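Local coordinates for hydrazine synthase subunit beta (Candidatus Kuenenia stuttgartiensis, PDB 5C2V), which forms the beta subunit of hydrazine synthase, which condenses nitric oxide with ammonium, and may modulate hydroxylamine transport between the active sites of the other subunits, at residues R184-S189 / V206-P211; N228-I233 / L244-L249; K240-P245 / E296-L301; D284-L289 / R309-A314. One frame throughout, in Å; residues are numbered along the deposited sequence.

Contact 1. Residues R184-S189 / V206-P211; sequences RVIHES and VTHQTP. With BET (trimethyl glycine), chain R.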
loop_
_atom_site.group_PDB
_atom_site.type_symbol
_atom_site.label_atom_id
_atom_site.label_comp_id
_atom_site.label_asym_id
_atom_site.label_seq_id
_atom_site.Cartn_x
_atom_site.Cartn_y
_atom_site.Cartn_z
ATOM N N ARG B 184 41.917 11.301 -20.276
ATOM C CA ARG B 184 40.697 11.099 -19.498
ATOM C C ARG B 184 40.767 9.851 -18.625
ATOM O O ARG B 184 40.958 8.742 -19.117
ATOM C CB ARG B 184 39.481 11.023 -20.421
ATOM C CG ARG B 184 39.142 12.345 -21.084
ATOM C CD ARG B 184 37.876 12.244 -21.913
ATOM N NE ARG B 184 37.571 13.501 -22.589
ATOM C CZ ARG B 184 36.560 13.667 -23.435
ATOM N NH1 ARG B 184 35.752 12.653 -23.712
ATOM N NH2 ARG B 184 36.357 14.847 -24.005
ATOM N N VAL B 185 40.594 10.047 -17.323
ATOM C CA VAL B 185 40.740 8.973 -16.352
ATOM C C VAL B 185 39.442 8.202 -16.121
ATOM O O VAL B 185 38.393 8.795 -15.869
ATOM C CB VAL B 185 41.239 9.525 -15.000
ATOM C CG1 VAL B 185 41.108 8.481 -13.907
ATOM C CG2 VAL B 185 42.677 10.009 -15.123
ATOM N N ILE B 186 39.521 6.877 -16.206
ATOM C CA ILE B 186 38.416 6.030 -15.781
ATOM C C ILE B 186 38.660 5.663 -14.327
ATOM O O ILE B 186 39.596 4.928 -14.013
ATOM C CB ILE B 186 38.295 4.748 -16.628
ATOM C CG1 ILE B 186 38.092 5.087 -18.105
ATOM C CG2 ILE B 186 37.153 3.881 -16.120
ATOM C CD1 ILE B 186 37.974 3.869 -18.998
ATOM N N HIS B 187 37.815 6.174 -13.439
ATOM C CA HIS B 187 38.045 6.013 -12.010
ATOM C C HIS B 187 37.704 4.606 -11.543
ATOM O O HIS B 187 36.719 4.014 -11.990
ATOM C CB HIS B 187 37.243 7.049 -11.220
ATOM C CG HIS B 187 37.871 8.407 -11.200
ATOM N ND1 HIS B 187 38.031 9.171 -12.336
ATOM C CD2 HIS B 187 38.391 9.135 -10.181
ATOM C CE1 HIS B 187 38.617 10.313 -12.018
ATOM N NE2 HIS B 187 38.845 10.315 -10.716
ATOM N N GLU B 188 38.536 4.082 -10.644
ATOM C CA GLU B 188 38.374 2.740 -10.091
ATOM C C GLU B 188 38.331 1.669 -11.177
ATOM O O GLU B 188 37.403 0.863 -11.230
ATOM C CB GLU B 188 37.112 2.671 -9.226
ATOM C CG GLU B 188 37.161 3.579 -8.008
ATOM C CD GLU B 188 36.008 3.340 -7.055
ATOM O OE1 GLU B 188 35.119 2.528 -7.387
ATOM O OE2 GLU B 188 35.992 3.964 -5.972
ATOM N N SER B 189 39.337 1.669 -12.045
ATOM C CA SER B 189 39.412 0.686 -13.120
ATOM C C SER B 189 40.721 -0.097 -13.087
ATOM O O SER B 189 41.730 0.377 -12.565
ATOM C CB SER B 189 39.258 1.368 -14.480
ATOM O OG SER B 189 40.359 2.218 -14.750
ATOM N N VAL B 206 35.317 0.927 -23.838
ATOM C CA VAL B 206 36.489 0.336 -23.200
ATOM C C VAL B 206 36.088 -0.725 -22.176
ATOM O O VAL B 206 35.391 -0.426 -21.208
ATOM C CB VAL B 206 37.351 1.408 -22.496
ATOM C CG1 VAL B 206 38.461 0.753 -21.687
ATOM C CG2 VAL B 206 37.925 2.390 -23.510
ATOM N N THR B 207 36.531 -1.960 -22.388
ATOM C CA THR B 207 36.251 -3.042 -21.446
ATOM C C THR B 207 37.274 -3.073 -20.316
ATOM O O THR B 207 38.477 -2.964 -20.557
ATOM C CB THR B 207 36.241 -4.416 -22.140
ATOM O OG1 THR B 207 37.330 -4.493 -23.070
ATOM C CG2 THR B 207 34.934 -4.631 -22.879
ATOM N N HIS B 208 36.793 -3.230 -19.086
ATOM C CA HIS B 208 37.678 -3.267 -17.927
ATOM C C HIS B 208 36.997 -3.856 -16.697
ATOM O O HIS B 208 35.852 -4.307 -16.757
ATOM C CB HIS B 208 38.189 -1.861 -17.603
ATOM C CG HIS B 208 37.120 -0.925 -17.137
ATOM N ND1 HIS B 208 36.745 -0.820 -15.815
ATOM C CD2 HIS B 208 36.340 -0.049 -17.819
ATOM C CE1 HIS B 208 35.784 0.079 -15.701
ATOM N NE2 HIS B 208 35.521 0.561 -16.902
ATOM N N GLN B 209 37.719 -3.846 -15.582
ATOM C CA GLN B 209 37.184 -4.313 -14.311
ATOM C C GLN B 209 37.223 -3.213 -13.259
ATOM O O GLN B 209 38.069 -2.320 -13.307
ATOM C CB GLN B 209 37.962 -5.531 -13.808
ATOM C CG GLN B 209 37.608 -6.834 -14.499
ATOM C CD GLN B 209 38.272 -8.032 -13.849
ATOM O OE1 GLN B 209 39.464 -8.008 -13.548
ATOM N NE2 GLN B 209 37.497 -9.087 -13.623
ATOM N N THR B 210 36.292 -3.281 -12.314
ATOM C CA THR B 210 36.283 -2.384 -11.173
ATOM C C THR B 210 36.563 -3.165 -9.899
ATOM O O THR B 210 35.709 -3.916 -9.421
ATOM C CB THR B 210 34.933 -1.653 -11.036
ATOM O OG1 THR B 210 34.635 -0.952 -12.249
ATOM C CG2 THR B 210 34.962 -0.676 -9.869
ATOM N N PRO B 211 37.772 -3.000 -9.349
ATOM C CA PRO B 211 38.117 -3.572 -8.049
ATOM C C PRO B 211 37.526 -2.745 -6.921
ATOM O O PRO B 211 37.422 -1.528 -7.077
ATOM C CB PRO B 211 39.653 -3.508 -8.025
ATOM C CG PRO B 211 40.063 -2.659 -9.222
ATOM C CD PRO B 211 38.823 -2.093 -9.840
HETATM N N BET R . 35.279 8.932 -6.759
HETATM C CA BET R . 35.668 7.609 -7.408
HETATM C C BET R . 34.482 7.113 -8.398
HETATM O O BET R . 33.886 6.083 -7.995
HETATM O OXT BET R . 34.324 7.815 -9.425
HETATM C C1 BET R . 36.003 9.095 -5.439
HETATM C C2 BET R . 33.777 8.995 -6.479
HETATM C C3 BET R . 35.718 10.097 -7.631
HETATM O O HOH W 1 34.812 1.826 -12.304
#
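Glu188 and Ser189 meet the strand 206-211 without one direct hydrogen bond; carbon-bound hydrogens and a water do that work. Thr210 CA lies 3.4 Å from Glu188 O, and in return Ser189 CA lies 3.3 Å from Gln209 O, so each segment gives one CA-H...O contact and takes one. Glu188 has a left-handed backbone (phi 56°, psi 53°) where the chain turns between two propeller blades, just past strand 179-186. One water donates to both His187 O (2.9 Å) and Thr210 OG1 (2.8 Å), and that hydroxyl also pairs with Asn229 OD1. The His208 ring is met obliquely twice, with ND1 3.6 Å from Ser189 CB and NE2 3.8 Å from Ile186 CG2. Its NE2 is hydrogen-bonded to Thr231 OG1, and Ser189 OG binds Ile186 O from above the carbonyl plane. Ile186 CD1 packs on Val206 CG1. His187 and Glu188 also line the trimethyl glycine pocket, where Glu188 CD comes within 3.6 Å of the ligand atom O. Two carboxylates this close should repel; the salt bridge from Arg302 to Glu188 OE1, and Arg243 at the ligand carboxylate, would be expected to offset this.

Contact 2. Residues N228-I233 / L244-L249; sequences NNVTII and LPLDDL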
loop_
_atom_site.group_PDB
_atom_site.type_symbol
_atom_site.label_atom_id
_atom_site.label_comp_id
_atom_site.label_asym_id
_atom_site.label_seq_id
_atom_site.Cartn_x
_atom_site.Cartn_y
_atom_site.Cartn_z
ATOM N N ASN B 228 32.634 -6.366 -13.236
ATOM C CA ASN B 228 33.121 -6.262 -14.603
ATOM C C ASN B 228 32.323 -5.246 -15.402
ATOM O O ASN B 228 31.092 -5.294 -15.430
ATOM C CB ASN B 228 33.084 -7.626 -15.272
ATOM C CG ASN B 228 33.931 -8.646 -14.540
ATOM O OD1 ASN B 228 35.116 -8.808 -14.829
ATOM N ND2 ASN B 228 33.322 -9.353 -13.595
ATOM N N ASN B 229 33.027 -4.326 -16.052
ATOM C CA ASN B 229 32.370 -3.160 -16.627
ATOM C C ASN B 229 32.827 -2.784 -18.032
ATOM O O ASN B 229 33.954 -3.071 -18.440
ATOM C CB ASN B 229 32.574 -1.956 -15.703
ATOM C CG ASN B 229 32.130 -2.231 -14.281
ATOM O OD1 ASN B 229 32.917 -2.685 -13.450
ATOM N ND2 ASN B 229 30.862 -1.960 -13.993
ATOM N N VAL B 230 31.924 -2.137 -18.762
ATOM C CA VAL B 230 32.246 -1.509 -20.034
ATOM C C VAL B 230 31.976 -0.011 -19.907
ATOM O O VAL B 230 30.942 0.401 -19.377
ATOM C CB VAL B 230 31.429 -2.113 -21.200
ATOM C CG1 VAL B 230 29.948 -2.169 -20.850
ATOM C CG2 VAL B 230 31.660 -1.329 -22.485
ATOM N N THR B 231 32.919 0.803 -20.367
ATOM C CA THR B 231 32.800 2.249 -20.226
ATOM C C THR B 231 32.677 2.949 -21.574
ATOM O O THR B 231 33.488 2.737 -22.476
ATOM C CB THR B 231 34.001 2.835 -19.459
ATOM O OG1 THR B 231 33.969 2.379 -18.101
ATOM C CG2 THR B 231 33.958 4.357 -19.471
ATOM N N ILE B 232 31.647 3.780 -21.698
ATOM C CA ILE B 232 31.431 4.578 -22.896
ATOM C C ILE B 232 31.859 6.021 -22.657
ATOM O O ILE B 232 31.335 6.694 -21.769
ATOM C CB ILE B 232 29.954 4.555 -23.333
ATOM C CG1 ILE B 232 29.434 3.116 -23.391
ATOM C CG2 ILE B 232 29.783 5.251 -24.675
ATOM C CD1 ILE B 232 30.172 2.241 -24.377
ATOM N N ILE B 233 32.815 6.490 -23.451
ATOM C CA ILE B 233 33.308 7.857 -23.329
ATOM C C ILE B 233 32.903 8.692 -24.540
ATOM O O ILE B 233 33.128 8.292 -25.683
ATOM C CB ILE B 233 34.843 7.892 -23.175
ATOM C CG1 ILE B 233 35.266 7.237 -21.858
ATOM C CG2 ILE B 233 35.362 9.322 -23.249
ATOM C CD1 ILE B 233 36.760 7.272 -21.613
ATOM N N LEU B 244 29.612 1.440 -17.009
ATOM C CA LEU B 244 28.394 0.639 -16.983
ATOM C C LEU B 244 28.686 -0.821 -16.649
ATOM O O LEU B 244 29.714 -1.359 -17.055
ATOM C CB LEU B 244 27.670 0.743 -18.328
ATOM C CG LEU B 244 27.170 2.140 -18.703
ATOM C CD1 LEU B 244 26.464 2.119 -20.051
ATOM C CD2 LEU B 244 26.250 2.692 -17.622
ATOM N N PRO B 245 27.771 -1.469 -15.909
ATOM C CA PRO B 245 27.950 -2.856 -15.470
ATOM C C PRO B 245 27.801 -3.862 -16.606
ATOM O O PRO B 245 27.009 -3.626 -17.514
ATOM C CB PRO B 245 26.834 -3.037 -14.439
ATOM C CG PRO B 245 25.767 -2.103 -14.896
ATOM C CD PRO B 245 26.496 -0.903 -15.434
ATOM N N LEU B 246 28.613 -4.915 -16.600
ATOM C CA LEU B 246 28.366 -6.087 -17.438
ATOM C C LEU B 246 27.708 -7.256 -16.696
ATOM O O LEU B 246 27.404 -8.283 -17.301
ATOM C CB LEU B 246 29.670 -6.560 -18.080
ATOM C CG LEU B 246 30.214 -5.644 -19.175
ATOM C CD1 LEU B 246 31.657 -5.986 -19.502
ATOM C CD2 LEU B 246 29.338 -5.744 -20.416
ATOM N N ASP B 247 27.482 -7.102 -15.395
ATOM C CA ASP B 247 27.128 -8.244 -14.552
ATOM C C ASP B 247 25.668 -8.287 -14.108
ATOM O O ASP B 247 25.040 -7.250 -13.893
ATOM C CB ASP B 247 28.016 -8.269 -13.305
ATOM C CG ASP B 247 29.494 -8.235 -13.635
ATOM O OD1 ASP B 247 29.922 -8.968 -14.552
ATOM O OD2 ASP B 247 30.233 -7.481 -12.968
ATOM N N ASP B 248 25.138 -9.499 -13.971
ATOM C CA ASP B 248 23.894 -9.710 -13.241
ATOM C C ASP B 248 24.233 -9.780 -11.757
ATOM O O ASP B 248 25.402 -9.683 -11.381
ATOM C CB ASP B 248 23.185 -10.991 -13.691
ATOM C CG ASP B 248 22.769 -10.951 -15.148
ATOM O OD1 ASP B 248 22.613 -9.840 -15.692
ATOM O OD2 ASP B 248 22.588 -12.031 -15.749
ATOM N N LEU B 249 23.222 -9.954 -10.913
ATOM C CA LEU B 249 23.469 -10.085 -9.483
ATOM C C LEU B 249 24.234 -11.370 -9.197
ATOM O O LEU B 249 25.284 -11.348 -8.559
ATOM C CB LEU B 249 22.157 -10.068 -8.696
ATOM C CG LEU B 249 22.301 -10.226 -7.179
ATOM C CD1 LEU B 249 23.013 -9.027 -6.575
ATOM C CD2 LEU B 249 20.949 -10.439 -6.519
#
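Leu244 begins the pairing with Val230: its N donates to Val230 O at 2.9 Å, and its own O takes Val230 N at the same 2.9 Å, a hydrogen-bonded antiparallel pair. A second, weak donor reaches Leu244 O, the Asn229 ND2 amide at 3.3 Å, while Asn229 OD1 is held by Thr210 and Thr227. Pro245 follows as the non-hydrogen-bonded partner of Asn229, with Asn229 ND2 3.4 Å from Pro245 CA. Leu246 N donates to Asn228 O (2.8 Å) in the plane of the carbonyl, and its side chain folds back over the other strand. There Val230 CG1, between its backbone N and carbonyl carbon (chi1 49°), meets Leu246 CD2 at 3.7 Å, the two side chains at about a right angle. Asp247 OD2 offers its syn lone pair to Asn228 N, 2.7 Å away in a nearly straight bond (171°), and OD1 accepts from Asp253 N. The carboxylate stands almost perpendicular to the Asn228 amide, which turns to Gln209 and the gamma subunit. The hairpin of strands 226-234 and 241-245 is the outer half of its propeller blade, with strand 203-211 on its inner flank and Val286 of helix 283-291 packed against Leu244 and Ile232.

Contact 3. Residues K240-P245 / E296-L301; sequences KVARLP and EELDYL. With BET (trimethyl glycine), chain R.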
loop_
_atom_site.group_PDB
_atom_site.type_symbol
_atom_site.label_atom_id
_atom_site.label_comp_id
_atom_site.label_asym_id
_atom_site.label_seq_id
_atom_site.Cartn_x
_atom_site.Cartn_y
_atom_site.Cartn_z
ATOM N N LYS B 240 30.954 13.026 -21.404
ATOM C CA LYS B 240 30.732 12.161 -20.252
ATOM C C LYS B 240 31.607 10.915 -20.291
ATOM O O LYS B 240 31.930 10.401 -21.362
ATOM C CB LYS B 240 29.263 11.736 -20.170
ATOM C CG LYS B 240 28.261 12.875 -20.147
ATOM C CD LYS B 240 26.842 12.333 -20.250
ATOM C CE LYS B 240 25.819 13.451 -20.340
ATOM N NZ LYS B 240 24.438 12.916 -20.504
ATOM N N VAL B 241 31.984 10.435 -19.112
ATOM C CA VAL B 241 32.609 9.129 -18.979
ATOM C C VAL B 241 31.644 8.224 -18.228
ATOM O O VAL B 241 31.416 8.405 -17.032
ATOM C CB VAL B 241 33.954 9.204 -18.233
ATOM C CG1 VAL B 241 34.563 7.817 -18.091
ATOM C CG2 VAL B 241 34.910 10.141 -18.957
ATOM N N ALA B 242 31.077 7.248 -18.928
ATOM C CA ALA B 242 30.023 6.431 -18.343
ATOM C C ALA B 242 30.491 5.010 -18.078
ATOM O O ALA B 242 30.695 4.232 -19.005
ATOM C CB ALA B 242 28.800 6.421 -19.251
ATOM N N ARG B 243 30.637 4.674 -16.802
ATOM C CA ARG B 243 31.016 3.327 -16.405
ATOM C C ARG B 243 29.761 2.488 -16.205
ATOM O O ARG B 243 28.936 2.789 -15.343
ATOM C CB ARG B 243 31.859 3.361 -15.129
ATOM C CG ARG B 243 33.142 4.170 -15.262
ATOM C CD ARG B 243 33.740 4.506 -13.904
ATOM N NE ARG B 243 32.992 5.560 -13.222
ATOM C CZ ARG B 243 33.189 5.918 -11.957
ATOM N NH1 ARG B 243 34.109 5.305 -11.225
ATOM N NH2 ARG B 243 32.461 6.889 -11.421
ATOM N N LEU B 244 29.612 1.440 -17.009
ATOM C CA LEU B 244 28.394 0.639 -16.983
ATOM C C LEU B 244 28.686 -0.821 -16.649
ATOM O O LEU B 244 29.714 -1.359 -17.055
ATOM C CB LEU B 244 27.670 0.743 -18.328
ATOM C CG LEU B 244 27.170 2.140 -18.703
ATOM C CD1 LEU B 244 26.464 2.119 -20.051
ATOM C CD2 LEU B 244 26.250 2.692 -17.622
ATOM N N PRO B 245 27.771 -1.469 -15.909
ATOM C CA PRO B 245 27.950 -2.856 -15.470
ATOM C C PRO B 245 27.801 -3.862 -16.606
ATOM O O PRO B 245 27.009 -3.626 -17.514
ATOM C CB PRO B 245 26.834 -3.037 -14.439
ATOM C CG PRO B 245 25.767 -2.103 -14.896
ATOM C CD PRO B 245 26.496 -0.903 -15.434
ATOM N N GLU B 296 26.159 12.052 -12.535
ATOM C CA GLU B 296 25.812 11.532 -11.218
ATOM C C GLU B 296 24.973 10.264 -11.327
ATOM O O GLU B 296 25.271 9.247 -10.694
ATOM C CB GLU B 296 25.057 12.590 -10.411
ATOM C CG GLU B 296 25.635 12.867 -9.034
ATOM C CD GLU B 296 24.748 13.779 -8.206
ATOM O OE1 GLU B 296 23.623 14.087 -8.656
ATOM O OE2 GLU B 296 25.175 14.185 -7.105
ATOM N N GLU B 297 23.925 10.335 -12.142
ATOM C CA GLU B 297 23.011 9.214 -12.322
ATOM C C GLU B 297 23.722 8.001 -12.911
ATOM O O GLU B 297 23.451 6.873 -12.517
ATOM C CB GLU B 297 21.833 9.619 -13.214
ATOM C CG GLU B 297 20.893 8.475 -13.589
ATOM C CD GLU B 297 20.060 7.968 -12.419
ATOM O OE1 GLU B 297 20.140 8.552 -11.317
ATOM O OE2 GLU B 297 19.318 6.981 -12.608
ATOM N N LEU B 298 24.632 8.238 -13.851
ATOM C CA LEU B 298 25.410 7.156 -14.446
ATOM C C LEU B 298 26.356 6.536 -13.422
ATOM O O LEU B 298 26.506 5.311 -13.358
ATOM C CB LEU B 298 26.197 7.660 -15.656
ATOM C CG LEU B 298 25.380 7.999 -16.905
ATOM C CD1 LEU B 298 26.243 8.707 -17.936
ATOM C CD2 LEU B 298 24.759 6.741 -17.495
ATOM N N ASP B 299 26.987 7.391 -12.622
ATOM C CA ASP B 299 27.893 6.932 -11.575
ATOM C C ASP B 299 27.156 6.086 -10.544
ATOM O O ASP B 299 27.715 5.132 -10.002
ATOM C CB ASP B 299 28.576 8.119 -10.892
ATOM C CG ASP B 299 29.604 8.791 -11.782
ATOM O OD1 ASP B 299 30.003 8.182 -12.797
ATOM O OD2 ASP B 299 30.015 9.928 -11.465
ATOM N N TYR B 300 25.901 6.433 -10.274
ATOM C CA TYR B 300 25.078 5.621 -9.385
ATOM C C TYR B 300 24.655 4.328 -10.078
ATOM O O TYR B 300 24.525 3.283 -9.440
ATOM C CB TYR B 300 23.843 6.401 -8.921
ATOM C CG TYR B 300 22.890 5.586 -8.067
ATOM C CD1 TYR B 300 21.827 4.897 -8.639
ATOM C CD2 TYR B 300 23.060 5.501 -6.692
ATOM C CE1 TYR B 300 20.961 4.149 -7.867
ATOM C CE2 TYR B 300 22.196 4.755 -5.910
ATOM C CZ TYR B 300 21.150 4.081 -6.504
ATOM O OH TYR B 300 20.286 3.338 -5.733
ATOM N N LEU B 301 24.445 4.407 -11.387
ATOM C CA LEU B 301 23.947 3.277 -12.164
ATOM C C LEU B 301 25.032 2.247 -12.452
ATOM O O LEU B 301 24.733 1.127 -12.870
ATOM C CB LEU B 301 23.337 3.760 -13.482
ATOM C CG LEU B 301 21.902 4.289 -13.431
ATOM C CD1 LEU B 301 21.470 4.800 -14.797
ATOM C CD2 LEU B 301 20.948 3.217 -12.928
HETATM N N BET R . 35.279 8.932 -6.759
HETATM C CA BET R . 35.668 7.609 -7.408
HETATM C C BET R . 34.482 7.113 -8.398
HETATM O O BET R . 33.886 6.083 -7.995
HETATM O OXT BET R . 34.324 7.815 -9.425
HETATM C C1 BET R . 36.003 9.095 -5.439
HETATM C C2 BET R . 33.777 8.995 -6.479
HETATM C C3 BET R . 35.718 10.097 -7.631
HETATM O O HOH W 2 29.720 6.191 -14.366
#
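Leu298, Arg243 and Asp299 carry this contact between strand 241-245 and the short helix 296-301, whose axes approach to 7.3 Å and run in nearly the same direction, 26° apart. Leu298 loses the most surface. Its CD1 rests on Ala242 CB at 3.7 Å, while its CD2 lies 4.3 Å from Leu244 CD2, so the two branches reach two strand residues with Arg243 between them.

Arg243 takes the polar side. Its chain bends at chi3 (-75°), and NH2 donates to Asp299 OD1 at 3.1 Å in a nearly straight hydrogen bond (167°) that is part of a salt bridge. The carboxylate oxygen sits close to the guanidinium plane, yet the arginine comes at it from above the carboxylate plane, and the two flat groups stand almost perpendicular. That same oxygen accepts from a water (2.6 Å) that also takes Arg243 N (3.0 Å), giving a second link between strand and helix.

The edge of the guanidinium also faces the ligand: NH2 donates to OXT of trimethyl glycine at 2.9 Å, NH1 adds weak bonds to both carboxylate oxygens, and NH1 also reaches His187 O. Asp299 may temper the charge built up where Arg302 lies close to Arg243. Together with His187, Glu188 and Arg302, Arg243 forms the trimethyl glycine pocket, with Asp299, on a helix added to the propeller rim, as a second-shell partner that would help orient its guanidinium.

Contact 4. Residues D284-L289 / R309-A314; sequences DKVLGL and RDYLVA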
loop_
_atom_site.group_PDB
_atom_site.type_symbol
_atom_site.label_atom_id
_atom_site.label_comp_id
_atom_site.label_asym_id
_atom_site.label_seq_id
_atom_site.Cartn_x
_atom_site.Cartn_y
_atom_site.Cartn_z
ATOM N N ASP B 284 22.208 1.309 -29.115
ATOM C CA ASP B 284 21.294 2.447 -29.116
ATOM C C ASP B 284 20.575 2.589 -27.776
ATOM O O ASP B 284 20.165 3.687 -27.394
ATOM C CB ASP B 284 20.288 2.329 -30.260
ATOM C CG ASP B 284 20.952 2.374 -31.624
ATOM O OD1 ASP B 284 21.644 3.373 -31.909
ATOM O OD2 ASP B 284 20.787 1.418 -32.411
ATOM N N LYS B 285 20.427 1.473 -27.068
ATOM C CA LYS B 285 19.901 1.506 -25.710
ATOM C C LYS B 285 20.982 1.984 -24.743
ATOM O O LYS B 285 20.697 2.714 -23.793
ATOM C CB LYS B 285 19.374 0.131 -25.291
ATOM C CG LYS B 285 18.099 -0.294 -26.011
ATOM C CD LYS B 285 17.539 -1.594 -25.447
ATOM C CE LYS B 285 16.198 -1.942 -26.082
ATOM N NZ LYS B 285 15.611 -3.197 -25.530
ATOM N N VAL B 286 22.221 1.569 -24.993
ATOM C CA VAL B 286 23.357 2.006 -24.185
ATOM C C VAL B 286 23.610 3.501 -24.349
ATOM O O VAL B 286 23.636 4.247 -23.371
ATOM C CB VAL B 286 24.644 1.239 -24.554
ATOM C CG1 VAL B 286 25.858 1.892 -23.910
ATOM C CG2 VAL B 286 24.535 -0.218 -24.140
ATOM N N LEU B 287 23.789 3.928 -25.595
ATOM C CA LEU B 287 24.021 5.333 -25.908
ATOM C C LEU B 287 22.794 6.164 -25.563
ATOM O O LEU B 287 22.916 7.320 -25.161
ATOM C CB LEU B 287 24.387 5.512 -27.383
ATOM C CG LEU B 287 25.740 4.947 -27.822
ATOM C CD1 LEU B 287 25.962 5.170 -29.311
ATOM C CD2 LEU B 287 26.868 5.557 -27.008
ATOM N N GLY B 288 21.614 5.573 -25.723
ATOM C CA GLY B 288 20.387 6.219 -25.296
ATOM C C GLY B 288 20.415 6.479 -23.803
ATOM O O GLY B 288 19.986 7.534 -23.336
ATOM N N LEU B 289 20.933 5.510 -23.052
ATOM C CA LEU B 289 21.073 5.651 -21.608
ATOM C C LEU B 289 22.104 6.719 -21.259
ATOM O O LEU B 289 21.931 7.469 -20.298
ATOM C CB LEU B 289 21.464 4.315 -20.971
ATOM C CG LEU B 289 21.665 4.324 -19.454
ATOM C CD1 LEU B 289 20.409 4.816 -18.748
ATOM C CD2 LEU B 289 22.064 2.945 -18.952
ATOM N N ARG B 309 20.231 -5.913 -18.054
ATOM C CA ARG B 309 19.085 -6.532 -18.707
ATOM C C ARG B 309 18.313 -5.551 -19.580
ATOM O O ARG B 309 17.556 -5.960 -20.461
ATOM C CB ARG B 309 18.153 -7.150 -17.664
ATOM C CG ARG B 309 18.747 -8.353 -16.955
ATOM C CD ARG B 309 19.224 -9.388 -17.962
ATOM N NE ARG B 309 19.744 -10.590 -17.318
ATOM C CZ ARG B 309 19.010 -11.661 -17.035
ATOM N NH1 ARG B 309 17.717 -11.680 -17.335
ATOM N NH2 ARG B 309 19.565 -12.713 -16.449
ATOM N N ASP B 310 18.501 -4.258 -19.339
ATOM C CA ASP B 310 17.900 -3.256 -20.203
ATOM C C ASP B 310 18.557 -3.281 -21.581
ATOM O O ASP B 310 17.870 -3.407 -22.595
ATOM C CB ASP B 310 18.008 -1.861 -19.580
ATOM C CG ASP B 310 17.182 -1.722 -18.313
ATOM O OD1 ASP B 310 16.365 -2.624 -18.033
ATOM O OD2 ASP B 310 17.343 -0.707 -17.602
ATOM N N TYR B 311 19.883 -3.163 -21.621
ATOM C CA TYR B 311 20.592 -3.159 -22.901
ATOM C C TYR B 311 21.202 -4.497 -23.338
ATOM O O TYR B 311 21.863 -4.549 -24.374
ATOM C CB TYR B 311 21.688 -2.086 -22.914
ATOM C CG TYR B 311 22.556 -1.995 -21.679
ATOM C CD1 TYR B 311 23.621 -2.866 -21.484
ATOM C CD2 TYR B 311 22.336 -1.006 -20.729
ATOM C CE1 TYR B 311 24.425 -2.770 -20.361
ATOM C CE2 TYR B 311 23.134 -0.903 -19.606
ATOM C CZ TYR B 311 24.177 -1.786 -19.427
ATOM O OH TYR B 311 24.970 -1.682 -18.308
ATOM N N LEU B 312 20.997 -5.576 -22.587
ATOM C CA LEU B 312 21.678 -6.821 -22.947
ATOM C C LEU B 312 20.912 -7.585 -24.020
ATOM O O LEU B 312 19.792 -8.043 -23.793
ATOM C CB LEU B 312 21.857 -7.716 -21.715
ATOM C CG LEU B 312 22.284 -9.166 -21.971
ATOM C CD1 LEU B 312 23.726 -9.246 -22.455
ATOM C CD2 LEU B 312 22.074 -10.033 -20.734
ATOM N N VAL B 313 21.526 -7.714 -25.193
ATOM C CA VAL B 313 20.956 -8.522 -26.263
ATOM C C VAL B 313 21.103 -10.018 -26.007
ATOM O O VAL B 313 20.114 -10.753 -26.002
ATOM C CB VAL B 313 21.597 -8.190 -27.626
ATOM C CG1 VAL B 313 21.021 -9.084 -28.715
ATOM C CG2 VAL B 313 21.393 -6.722 -27.966
ATOM N N ALA B 314 22.339 -10.466 -25.788
ATOM C CA ALA B 314 22.585 -11.900 -25.621
ATOM C C ALA B 314 23.900 -12.228 -24.916
ATOM O O ALA B 314 24.794 -11.392 -24.828
ATOM C CB ALA B 314 22.543 -12.594 -26.979
#
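Tyr311 places CG between its backbone N and carbonyl carbon (chi1 45°), and Val286 holds CG2 anti to its own carbonyl carbon; with these torsions the valine methyl meets the root of the tyrosine side chain. Val286 CG2 lies 3.6 Å from Tyr311 CB and equally near CG, reaching the ring obliquely. One helical turn later Leu289, whose CG is anti to the backbone N (chi1 179°), brings CD2 to 4.0 Å from Tyr311 CE2.

Lys285 runs alongside this apolar patch. Its CB lies 4.0 Å from Tyr311 CB, and its extended chain carries CD to 3.4 Å from Asp310 O, so the methylenes make its nearest contacts with the other segment. No hydrogen bond crosses between the two segments: Tyr311 OH goes instead to Pro245 O, and Asp310 forms a salt bridge with Lys324 of the alpha subunit. Past Tyr311 the chain enters strand 312-317, where Val313 and Ala314 both face Ile280 in a classic beta bulge. Here helices are inserted between the third and outermost strands of a four-stranded antiparallel propeller blade, and Tyr311 packs against the first of them, helix 283-291, where the chain returns to the sheet.

Overall arrangement
Contacts 1, 2 and 3 each have one or both segments on one propeller blade, the sheet of strands 190-197, 203-211, 226-234 and 241-245, and all three are buried; contact 4 is partly exposed at the rim. Contact 2 is mostly hairpin backbone bonding, finished by an aspartate, and its strand 241-245 serves contact 3 as well, through Leu244 and Pro245. Contact 1 joins the same sheet to the preceding blade far less directly, and meets contact 3 at the trimethyl glycine, which both touch. The salt bridge between segments is in contact 3, whereas contact 4 is mainly apolar. The inserted helices of contacts 3 and 4 follow each other in the chain, and a salt bridge from Arg309 to Asp248 ties contact 4 to contact 2.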